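Local structure of succinate dehydrogenase subunit A (Mycolicibacterium smegmatis, 7D6V) at residues T47-G53 and D134-L138; L101-L107 and E139-L144; R97-L101 and L433-R437. The protein probably oxidises succinate to fumarate as the FAD-carrying flavoprotein subunit of a membrane-bound succinate dehydrogenase, passing electrons to its iron-sulfur partner. All coordinates share one frame. Residue numbers count along the deposited sequence, not the author numbering.

Interaction 1 of 3, residues T47-G53 and D134-L138; sequences TVMAEGG and DRTGL. With FAD (flavin-adenine dinucleotide), chain D.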
loop_
_atom_site.group_PDB
_atom_site.type_symbol
_atom_site.label_atom_id
_atom_site.label_comp_id
_atom_site.label_asym_id
_atom_site.label_seq_id
_atom_site.Cartn_x
_atom_site.Cartn_y
_atom_site.Cartn_z
ATOM N N THR A 47 -5.149 -1.477 -9.196
ATOM C CA THR A 47 -4.090 -2.469 -9.341
ATOM C C THR A 47 -3.344 -2.703 -8.030
ATOM O O THR A 47 -2.828 -3.802 -7.801
ATOM C CB THR A 47 -3.126 -2.029 -10.447
ATOM O OG1 THR A 47 -3.855 -1.845 -11.664
ATOM C CG2 THR A 47 -2.040 -3.064 -10.681
ATOM N N VAL A 48 -3.297 -1.700 -7.148
ATOM C CA VAL A 48 -2.574 -1.835 -5.886
ATOM C C VAL A 48 -3.151 -2.937 -5.012
ATOM O O VAL A 48 -2.455 -3.457 -4.135
ATOM C CB VAL A 48 -2.569 -0.501 -5.103
ATOM C CG1 VAL A 48 -1.937 0.600 -5.916
ATOM C CG2 VAL A 48 -3.970 -0.120 -4.655
ATOM N N MET A 49 -4.418 -3.304 -5.220
ATOM C CA MET A 49 -5.089 -4.245 -4.334
ATOM C C MET A 49 -4.770 -5.700 -4.647
ATOM O O MET A 49 -5.048 -6.567 -3.813
ATOM C CB MET A 49 -6.601 -4.026 -4.392
ATOM C CG MET A 49 -7.031 -2.619 -4.024
ATOM S SD MET A 49 -8.818 -2.410 -4.008
ATOM C CE MET A 49 -9.234 -3.256 -2.490
ATOM N N ALA A 50 -4.202 -5.990 -5.813
ATOM C CA ALA A 50 -3.892 -7.368 -6.169
ATOM C C ALA A 50 -2.770 -7.913 -5.291
ATOM O O ALA A 50 -1.779 -7.229 -5.023
ATOM C CB ALA A 50 -3.505 -7.460 -7.642
ATOM N N GLU A 51 -2.932 -9.158 -4.842
ATOM C CA GLU A 51 -1.993 -9.783 -3.917
ATOM C C GLU A 51 -1.424 -11.100 -4.429
ATOM O O GLU A 51 -0.760 -11.808 -3.664
ATOM C CB GLU A 51 -2.654 -10.018 -2.556
ATOM C CG GLU A 51 -3.503 -8.874 -2.049
ATOM C CD GLU A 51 -3.915 -9.062 -0.603
ATOM O OE1 GLU A 51 -4.965 -9.691 -0.356
ATOM O OE2 GLU A 51 -3.183 -8.589 0.289
ATOM N N GLY A 52 -1.657 -11.452 -5.687
ATOM C CA GLY A 52 -1.188 -12.731 -6.180
ATOM C C GLY A 52 0.115 -12.654 -6.944
ATOM O O GLY A 52 1.179 -12.461 -6.349
ATOM N N GLY A 53 0.049 -12.806 -8.262
ATOM C CA GLY A 53 1.254 -12.788 -9.065
ATOM C C GLY A 53 0.921 -12.600 -10.527
ATOM O O GLY A 53 -0.242 -12.465 -10.911
ATOM N N ASP A 134 2.640 -10.906 -0.625
ATOM C CA ASP A 134 1.364 -10.702 -1.298
ATOM C C ASP A 134 1.166 -9.199 -1.459
ATOM O O ASP A 134 0.334 -8.586 -0.787
ATOM C CB ASP A 134 0.223 -11.338 -0.499
ATOM C CG ASP A 134 0.285 -12.852 -0.494
ATOM O OD1 ASP A 134 0.795 -13.433 -1.473
ATOM O OD2 ASP A 134 -0.173 -13.462 0.494
ATOM N N ARG A 135 1.938 -8.609 -2.377
ATOM C CA ARG A 135 1.785 -7.211 -2.752
ATOM C C ARG A 135 2.171 -6.986 -4.209
ATOM O O ARG A 135 2.716 -5.930 -4.546
ATOM C CB ARG A 135 2.594 -6.300 -1.823
ATOM C CG ARG A 135 3.994 -6.783 -1.525
ATOM C CD ARG A 135 4.715 -5.820 -0.601
ATOM N NE ARG A 135 6.089 -6.239 -0.345
ATOM C CZ ARG A 135 6.432 -7.158 0.552
ATOM N NH1 ARG A 135 7.707 -7.478 0.721
ATOM N NH2 ARG A 135 5.501 -7.757 1.281
ATOM N N THR A 136 1.929 -7.974 -5.072
ATOM C CA THR A 136 2.460 -7.925 -6.430
ATOM C C THR A 136 1.884 -6.756 -7.221
ATOM O O THR A 136 2.603 -6.108 -7.990
ATOM C CB THR A 136 2.184 -9.249 -7.143
ATOM O OG1 THR A 136 2.515 -10.335 -6.271
ATOM C CG2 THR A 136 3.018 -9.357 -8.401
ATOM N N GLY A 137 0.591 -6.475 -7.054
ATOM C CA GLY A 137 -0.000 -5.341 -7.746
ATOM C C GLY A 137 0.618 -4.020 -7.333
ATOM O O GLY A 137 0.857 -3.142 -8.170
ATOM N N LEU A 138 0.890 -3.862 -6.036
ATOM C CA LEU A 138 1.568 -2.664 -5.558
ATOM C C LEU A 138 2.950 -2.531 -6.179
ATOM O O LEU A 138 3.346 -1.437 -6.598
ATOM C CB LEU A 138 1.669 -2.693 -4.034
ATOM C CG LEU A 138 2.469 -1.561 -3.393
ATOM C CD1 LEU A 138 1.704 -0.256 -3.481
ATOM C CD2 LEU A 138 2.807 -1.893 -1.953
HETATM P PA FAD D . -6.989 -0.101 -12.788
HETATM O O1A FAD D . -5.536 0.097 -12.565
HETATM O O2A FAD D . -7.782 -0.852 -11.790
HETATM O O5B FAD D . -7.648 1.350 -12.885
HETATM C C5B FAD D . -7.981 1.985 -14.105
HETATM C C4B FAD D . -7.604 3.456 -14.041
HETATM O O4B FAD D . -8.499 4.231 -14.830
HETATM C C3B FAD D . -7.669 4.054 -12.656
HETATM O O3B FAD D . -6.513 4.861 -12.494
HETATM C C2B FAD D . -8.874 4.957 -12.688
HETATM O O2B FAD D . -8.750 6.071 -11.814
HETATM C C1B FAD D . -8.882 5.399 -14.122
HETATM N N9A FAD D . -10.222 5.845 -14.535
HETATM C C8A FAD D . -11.347 5.133 -14.490
HETATM N N7A FAD D . -12.385 5.853 -14.950
HETATM C C5A FAD D . -11.921 7.057 -15.295
HETATM C C6A FAD D . -12.477 8.300 -15.851
HETATM N N6A FAD D . -13.782 8.412 -16.142
HETATM N N1A FAD D . -11.639 9.322 -16.058
HETATM C C2A FAD D . -10.334 9.240 -15.785
HETATM N N3A FAD D . -9.766 8.148 -15.281
HETATM C C4A FAD D . -10.492 7.046 -15.021
HETATM N N1 FAD D . -5.758 -10.018 -10.702
HETATM C C2 FAD D . -4.772 -10.935 -10.641
HETATM O O2 FAD D . -4.297 -11.360 -11.698
HETATM N N3 FAD D . -4.282 -11.410 -9.496
HETATM C C4 FAD D . -4.743 -11.009 -8.318
HETATM O O4 FAD D . -4.271 -11.463 -7.267
HETATM C C4X FAD D . -5.823 -10.011 -8.283
HETATM N N5 FAD D . -6.333 -9.561 -7.126
HETATM C C5X FAD D . -7.315 -8.647 -7.131
HETATM C C6 FAD D . -7.827 -8.191 -5.928
HETATM C C7 FAD D . -8.841 -7.253 -5.922
HETATM C C7M FAD D . -9.407 -6.754 -4.625
HETATM C C8 FAD D . -9.375 -6.737 -7.198
HETATM C C8M FAD D . -10.475 -5.717 -7.192
HETATM C C9 FAD D . -8.866 -7.184 -8.403
HETATM C C9A FAD D . -7.855 -8.122 -8.409
HETATM N N10 FAD D . -7.340 -8.579 -9.625
HETATM C C10 FAD D . -6.315 -9.526 -9.584
HETATM C "C1'" FAD D . -7.842 -8.070 -10.896
HETATM C "C2'" FAD D . -6.843 -7.072 -11.471
HETATM O "O2'" FAD D . -6.245 -6.315 -10.422
HETATM C "C3'" FAD D . -7.495 -6.078 -12.415
HETATM O "O3'" FAD D . -7.980 -6.781 -13.550
HETATM C "C4'" FAD D . -6.486 -5.040 -12.880
HETATM O "O4'" FAD D . -5.993 -4.317 -11.761
HETATM C "C5'" FAD D . -7.084 -4.046 -13.856
HETATM O "O5'" FAD D . -6.126 -3.018 -14.054
HETATM P P FAD D . -6.365 -1.791 -15.044
HETATM O O1P FAD D . -5.038 -1.164 -15.287
HETATM O O2P FAD D . -7.164 -2.243 -16.214
HETATM O O3P FAD D . -7.290 -0.770 -14.215
#
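The end of a 3-10 turn at Thr47-Met49, closed by Ala50 N on Thr47 O (3.3 Å), runs into an irregular loop that lies against the first turn of helix 136-159. The backbones come close: the CA atoms of Val48 and Leu138 are 4.2 Å apart, those of Ala50 and Gly137 4.7 Å. With Arg135 at the N-cap position, the amide of Gly137 still lacks a partner within the helix, and it donates to Ala50 O (3.2 Å). Gly137 CA makes a CH...O contact with Thr47 O (3.2 Å), and Asp134 CA one with Glu51 O (3.4 Å); a CB on Gly137 would strike Thr47 O and Ala50 CB, so the close approach needs glycine here. Both segments belong to the FAD-binding domain, and this loop lines the flavin pocket. Thr47 OG1 donates to FAD O1A (2.7 Å) and accepts from FAD O4' (3.3 Å), Ala50 CA lies 3.4 Å from FAD N5, and Gly52 N makes a weak hydrogen bond to FAD O4 (3.1 Å), where a side chain would clash. Thr136 OG1 gives a short hydrogen bond to Gly52 O (2.5 Å), while Thr136 CG2 packs on Gly53 CA (3.9 Å). The side chains of Glu51 and Asp134 touch at CB (3.8 Å); their carboxylates pair elsewhere, Glu51 with Lys58 of the iron-sulfur subunit and Asp134 with Arg119.

Interaction 2 of 3, residues L101-L107 and E139-L144; sequences LETYGAL and EIIRTL
Within the FAD-binding domain, the C-terminal end of helix 84-102 and the turn that follows pack on one face of helix 136-159. Residues 139-144 are regular helix. The helical conformation of 101-102 is weakly bonded and gives way to a turn: Tyr104 N bonds to Leu101 O (3.1 Å), Gly105 leaves helical geometry at phi 116°, psi 7°, a conformation that calls for glycine, and Ala106 and Leu107 are extended. The backbones are nearest at Ala106 and Thr143, CA to CA 5.6 Å. In van der Waals contact Thr143 is the most heavily covered residue: its CG2 lies 3.3 Å from Leu101 O and 3.5 Å from Tyr104 CB, at the edge of the tyrosine ring, and its OG1 is 3.5 Å from Ala106 CB. Its chi1 is m, and OG1 turns back to Glu139 O (2.5 Å). Apolar packing comes from Leu101, chi1 near -98°, which reaches Ile140 CG1 with CD1 (4.1 Å) and Leu144 CD2 with CD2 (4.2 Å). Polar contact falls to Glu139, rotamer t, p, whose strongest partner is Arg143 of the iron-sulfur subunit, a salt bridge through OE1. That same OE1 sits 3.4 Å from Ala106 CA and accepts a weak hydrogen bond from Leu107 N at 3.3 Å.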
loop_
_atom_site.group_PDB
_atom_site.type_symbol
_atom_site.label_atom_id
_atom_site.label_comp_id
_atom_site.label_asym_id
_atom_site.label_seq_id
_atom_site.Cartn_x
_atom_site.Cartn_y
_atom_site.Cartn_z
ATOM N N LEU A 101 9.985 -5.476 -16.496
ATOM C CA LEU A 101 9.543 -4.805 -15.277
ATOM C C LEU A 101 10.697 -4.582 -14.309
ATOM O O LEU A 101 10.773 -3.535 -13.658
ATOM C CB LEU A 101 8.441 -5.609 -14.589
ATOM C CG LEU A 101 6.995 -5.193 -14.829
ATOM C CD1 LEU A 101 6.069 -6.107 -14.055
ATOM C CD2 LEU A 101 6.784 -3.748 -14.428
ATOM N N GLU A 102 11.599 -5.555 -14.185
ATOM C CA GLU A 102 12.686 -5.416 -13.225
ATOM C C GLU A 102 13.873 -4.638 -13.775
ATOM O O GLU A 102 14.775 -4.297 -13.004
ATOM C CB GLU A 102 13.141 -6.789 -12.726
ATOM C CG GLU A 102 13.698 -7.708 -13.778
ATOM C CD GLU A 102 14.215 -8.998 -13.184
ATOM O OE1 GLU A 102 14.337 -9.067 -11.947
ATOM O OE2 GLU A 102 14.499 -9.941 -13.952
ATOM N N THR A 103 13.899 -4.347 -15.077
ATOM C CA THR A 103 14.810 -3.325 -15.575
ATOM C C THR A 103 14.351 -1.931 -15.185
ATOM O O THR A 103 15.138 -0.983 -15.272
ATOM C CB THR A 103 14.949 -3.416 -17.093
ATOM O OG1 THR A 103 13.709 -3.062 -17.712
ATOM C CG2 THR A 103 15.332 -4.814 -17.500
ATOM N N TYR A 104 13.097 -1.786 -14.765
ATOM C CA TYR A 104 12.580 -0.524 -14.264
ATOM C C TYR A 104 12.800 -0.353 -12.769
ATOM O O TYR A 104 12.526 0.728 -12.241
ATOM C CB TYR A 104 11.081 -0.401 -14.558
ATOM C CG TYR A 104 10.673 -0.556 -16.005
ATOM C CD1 TYR A 104 9.374 -0.909 -16.333
ATOM C CD2 TYR A 104 11.571 -0.340 -17.036
ATOM C CE1 TYR A 104 8.982 -1.052 -17.643
ATOM C CE2 TYR A 104 11.187 -0.480 -18.349
ATOM C CZ TYR A 104 9.893 -0.835 -18.647
ATOM O OH TYR A 104 9.504 -0.976 -19.956
ATOM N N GLY A 105 13.272 -1.387 -12.077
ATOM C CA GLY A 105 13.534 -1.295 -10.656
ATOM C C GLY A 105 12.678 -2.194 -9.788
ATOM O O GLY A 105 12.727 -2.098 -8.559
ATOM N N ALA A 106 11.891 -3.071 -10.405
ATOM C CA ALA A 106 11.054 -3.985 -9.642
ATOM C C ALA A 106 11.901 -5.039 -8.942
ATOM O O ALA A 106 12.882 -5.541 -9.496
ATOM C CB ALA A 106 10.032 -4.661 -10.554
ATOM N N LEU A 107 11.514 -5.375 -7.714
ATOM C CA LEU A 107 12.205 -6.379 -6.908
ATOM C C LEU A 107 11.210 -7.467 -6.523
ATOM O O LEU A 107 10.458 -7.313 -5.556
ATOM C CB LEU A 107 12.835 -5.749 -5.671
ATOM C CG LEU A 107 14.022 -4.815 -5.886
ATOM C CD1 LEU A 107 14.375 -4.126 -4.592
ATOM C CD2 LEU A 107 15.212 -5.578 -6.421
ATOM N N GLU A 139 3.696 -3.634 -6.254
ATOM C CA GLU A 139 5.018 -3.598 -6.869
ATOM C C GLU A 139 4.930 -3.195 -8.334
ATOM O O GLU A 139 5.712 -2.361 -8.805
ATOM C CB GLU A 139 5.695 -4.959 -6.722
ATOM C CG GLU A 139 7.084 -5.051 -7.328
ATOM C CD GLU A 139 8.140 -4.373 -6.482
ATOM O OE1 GLU A 139 8.881 -3.529 -7.021
ATOM O OE2 GLU A 139 8.233 -4.684 -5.277
ATOM N N ILE A 140 3.967 -3.760 -9.062
ATOM C CA ILE A 140 3.819 -3.455 -10.483
ATOM C C ILE A 140 3.514 -1.976 -10.683
ATOM O O ILE A 140 4.148 -1.294 -11.501
ATOM C CB ILE A 140 2.725 -4.340 -11.105
ATOM C CG1 ILE A 140 3.200 -5.784 -11.202
ATOM C CG2 ILE A 140 2.331 -3.824 -12.474
ATOM C CD1 ILE A 140 2.077 -6.759 -11.370
ATOM N N ILE A 141 2.540 -1.455 -9.935
ATOM C CA ILE A 141 2.117 -0.075 -10.152
ATOM C C ILE A 141 3.196 0.903 -9.692
ATOM O O ILE A 141 3.425 1.933 -10.337
ATOM C CB ILE A 141 0.754 0.184 -9.481
ATOM C CG1 ILE A 141 0.133 1.477 -10.015
ATOM C CG2 ILE A 141 0.872 0.211 -7.972
ATOM C CD1 ILE A 141 -1.341 1.605 -9.733
ATOM N N ARG A 142 3.892 0.592 -8.591
ATOM C CA ARG A 142 5.003 1.432 -8.157
ATOM C C ARG A 142 6.096 1.470 -9.211
ATOM O O ARG A 142 6.636 2.537 -9.519
ATOM C CB ARG A 142 5.582 0.910 -6.845
ATOM C CG ARG A 142 4.940 1.453 -5.598
ATOM C CD ARG A 142 5.149 2.940 -5.401
ATOM N NE ARG A 142 4.241 3.409 -4.362
ATOM C CZ ARG A 142 2.958 3.675 -4.568
ATOM N NH1 ARG A 142 2.441 3.543 -5.778
ATOM N NH2 ARG A 142 2.193 4.078 -3.571
ATOM N N THR A 143 6.439 0.307 -9.768
ATOM C CA THR A 143 7.489 0.246 -10.773
ATOM C C THR A 143 7.116 1.059 -12.003
ATOM O O THR A 143 7.940 1.811 -12.532
ATOM C CB THR A 143 7.760 -1.209 -11.145
ATOM O OG1 THR A 143 7.890 -1.985 -9.950
ATOM C CG2 THR A 143 9.033 -1.325 -11.933
ATOM N N LEU A 144 5.869 0.935 -12.461
ATOM C CA LEU A 144 5.448 1.688 -13.639
ATOM C C LEU A 144 5.448 3.191 -13.375
ATOM O O LEU A 144 5.908 3.974 -14.217
ATOM C CB LEU A 144 4.071 1.214 -14.091
ATOM C CG LEU A 144 4.033 -0.204 -14.658
ATOM C CD1 LEU A 144 2.605 -0.642 -14.890
ATOM C CD2 LEU A 144 4.833 -0.291 -15.942
#

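Interaction 3 of 3, residues R97-L101 and L433-R437; sequences RVWEL and LVFGR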
loop_
_atom_site.group_PDB
_atom_site.type_symbol
_atom_site.label_atom_id
_atom_site.label_comp_id
_atom_site.label_asym_id
_atom_site.label_seq_id
_atom_site.Cartn_x
_atom_site.Cartn_y
_atom_site.Cartn_z
ATOM N N ARG A 97 7.499 -8.991 -20.712
ATOM C CA ARG A 97 7.020 -7.845 -19.949
ATOM C C ARG A 97 7.437 -7.943 -18.488
ATOM O O ARG A 97 7.845 -6.945 -17.883
ATOM C CB ARG A 97 5.502 -7.732 -20.077
ATOM C CG ARG A 97 4.992 -7.820 -21.508
ATOM C CD ARG A 97 5.163 -6.509 -22.265
ATOM N NE ARG A 97 6.515 -6.342 -22.791
ATOM C CZ ARG A 97 6.956 -6.886 -23.919
ATOM N NH1 ARG A 97 6.154 -7.640 -24.654
ATOM N NH2 ARG A 97 8.201 -6.677 -24.315
ATOM N N VAL A 98 7.369 -9.143 -17.913
ATOM C CA VAL A 98 7.806 -9.329 -16.535
ATOM C C VAL A 98 9.304 -9.085 -16.413
ATOM O O VAL A 98 9.771 -8.471 -15.448
ATOM C CB VAL A 98 7.415 -10.730 -16.034
ATOM C CG1 VAL A 98 7.818 -10.905 -14.583
ATOM C CG2 VAL A 98 5.925 -10.946 -16.200
ATOM N N TRP A 99 10.083 -9.560 -17.388
ATOM C CA TRP A 99 11.525 -9.340 -17.343
ATOM C C TRP A 99 11.870 -7.862 -17.451
ATOM O O TRP A 99 12.769 -7.379 -16.756
ATOM C CB TRP A 99 12.218 -10.127 -18.450
ATOM C CG TRP A 99 12.450 -11.543 -18.093
ATOM C CD1 TRP A 99 12.703 -12.041 -16.854
ATOM C CD2 TRP A 99 12.451 -12.659 -18.985
ATOM N NE1 TRP A 99 12.862 -13.401 -16.915
ATOM C CE2 TRP A 99 12.711 -13.805 -18.215
ATOM C CE3 TRP A 99 12.259 -12.799 -20.360
ATOM C CZ2 TRP A 99 12.783 -15.074 -18.772
ATOM C CZ3 TRP A 99 12.329 -14.060 -20.910
ATOM C CH2 TRP A 99 12.589 -15.181 -20.119
ATOM N N GLU A 100 11.180 -7.128 -18.321
ATOM C CA GLU A 100 11.466 -5.705 -18.441
ATOM C C GLU A 100 10.902 -4.901 -17.280
ATOM O O GLU A 100 11.304 -3.750 -17.095
ATOM C CB GLU A 100 10.943 -5.155 -19.769
ATOM C CG GLU A 100 9.445 -5.029 -19.871
ATOM C CD GLU A 100 8.984 -4.783 -21.292
ATOM O OE1 GLU A 100 9.800 -4.957 -22.220
ATOM O OE2 GLU A 100 7.807 -4.414 -21.480
ATOM N N LEU A 101 9.985 -5.476 -16.496
ATOM C CA LEU A 101 9.543 -4.805 -15.277
ATOM C C LEU A 101 10.697 -4.582 -14.309
ATOM O O LEU A 101 10.773 -3.535 -13.658
ATOM C CB LEU A 101 8.441 -5.609 -14.589
ATOM C CG LEU A 101 6.995 -5.193 -14.829
ATOM C CD1 LEU A 101 6.069 -6.107 -14.055
ATOM C CD2 LEU A 101 6.784 -3.748 -14.428
ATOM N N LEU A 433 0.215 -5.705 -18.738
ATOM C CA LEU A 433 1.459 -5.307 -19.385
ATOM C C LEU A 433 1.425 -5.603 -20.879
ATOM O O LEU A 433 1.710 -4.723 -21.704
ATOM C CB LEU A 433 2.637 -6.016 -18.724
ATOM C CG LEU A 433 2.705 -5.949 -17.202
ATOM C CD1 LEU A 433 3.730 -6.935 -16.683
ATOM C CD2 LEU A 433 3.034 -4.543 -16.749
ATOM N N VAL A 434 1.048 -6.832 -21.245
ATOM C CA VAL A 434 1.100 -7.242 -22.647
ATOM C C VAL A 434 0.243 -6.319 -23.503
ATOM O O VAL A 434 0.713 -5.725 -24.484
ATOM C CB VAL A 434 0.661 -8.711 -22.787
ATOM C CG1 VAL A 434 0.513 -9.094 -24.248
ATOM C CG2 VAL A 434 1.650 -9.623 -22.099
ATOM N N PHE A 435 -1.007 -6.124 -23.108
ATOM C CA PHE A 435 -1.916 -5.398 -23.971
ATOM C C PHE A 435 -1.909 -3.896 -23.732
ATOM O O PHE A 435 -2.330 -3.159 -24.620
ATOM C CB PHE A 435 -3.322 -5.980 -23.842
ATOM C CG PHE A 435 -3.425 -7.368 -24.391
ATOM C CD1 PHE A 435 -3.511 -8.461 -23.548
ATOM C CD2 PHE A 435 -3.369 -7.586 -25.755
ATOM C CE1 PHE A 435 -3.581 -9.739 -24.058
ATOM C CE2 PHE A 435 -3.438 -8.862 -26.270
ATOM C CZ PHE A 435 -3.543 -9.938 -25.421
ATOM N N GLY A 436 -1.363 -3.410 -22.615
ATOM C CA GLY A 436 -1.037 -2.000 -22.536
ATOM C C GLY A 436 0.066 -1.625 -23.501
ATOM O O GLY A 436 -0.017 -0.600 -24.184
ATOM N N ARG A 437 1.105 -2.462 -23.594
ATOM C CA ARG A 437 2.132 -2.216 -24.599
ATOM C C ARG A 437 1.554 -2.290 -26.007
ATOM O O ARG A 437 1.850 -1.434 -26.854
ATOM C CB ARG A 437 3.278 -3.209 -24.438
ATOM C CG ARG A 437 4.422 -2.948 -25.386
ATOM C CD ARG A 437 5.507 -3.983 -25.252
ATOM N NE ARG A 437 6.338 -4.033 -26.447
ATOM C CZ ARG A 437 6.010 -4.687 -27.555
ATOM N NH1 ARG A 437 6.830 -4.677 -28.595
ATOM N NH2 ARG A 437 4.865 -5.349 -27.625
#
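This is buried, orthogonal helix-helix packing in the FAD-binding flavoprotein, joining helix 84-102 to helix 427-448. The two short helical segments lie at 90°, with axes 11.0 Å apart at closest approach, so only a few residues meet and no hydrogen bond links them. The gap is filled by Arg97, Leu433, Val434 and Arg437. Where the backbones are nearest, CA to CA 6.1 Å for Arg97 and Leu433, Arg97 CB rests on Leu433 CB (3.6 Å) and Arg97 CG on Val434 CG2 (3.8 Å): the arginine serves first as an aliphatic filler. Leu433 CD1 extends the apolar patch to Leu101 CD1 (3.6 Å), which also borders Ile140 of helix 136-159. At the polar end two like-charged guanidinium groups stack. Glu100, one turn on from Arg97, offsets the charge of Arg97, consistent with the close approach: it takes Arg97 NE on OE2 (2.7 Å) and Arg97 NH2 on OE1 (3.1 Å) in a bidentate salt bridge, while its OE2 also binds Arg22 of helix 18-30. Held in this way, the Arg97 guanidinium lies flat on that of Arg437, planes at 13° and centres 4.3 Å apart, with Arg97 NH2 3.9 Å from Arg437 NE and Arg97 CZ 3.5 Å from Arg437 CD.

How the interactions relate
Taken together, the three contacts illustrate how chemistry follows position around a cofactor. All are largely buried, but interaction 1 meets the FAD and works largely through backbone atoms and threonine hydroxyls, with glycines allowing close approach, whereas interactions 2 and 3 lie farther from the FAD and rely on side-chain packing. Interactions 1 and 2 share helix 136-159, using its first turn and then the next ones, and they touch where Val48 CG1 meets Ile141 CG2 at 3.5 Å. Interactions 2 and 3 share helix 84-102 and Leu101, whose end reaches both neighbouring helices. Glu51 of interaction 1 and Glu139 of interaction 2 pair with the iron-sulfur subunit, while the salt bridges at interaction 3 stay within the chain.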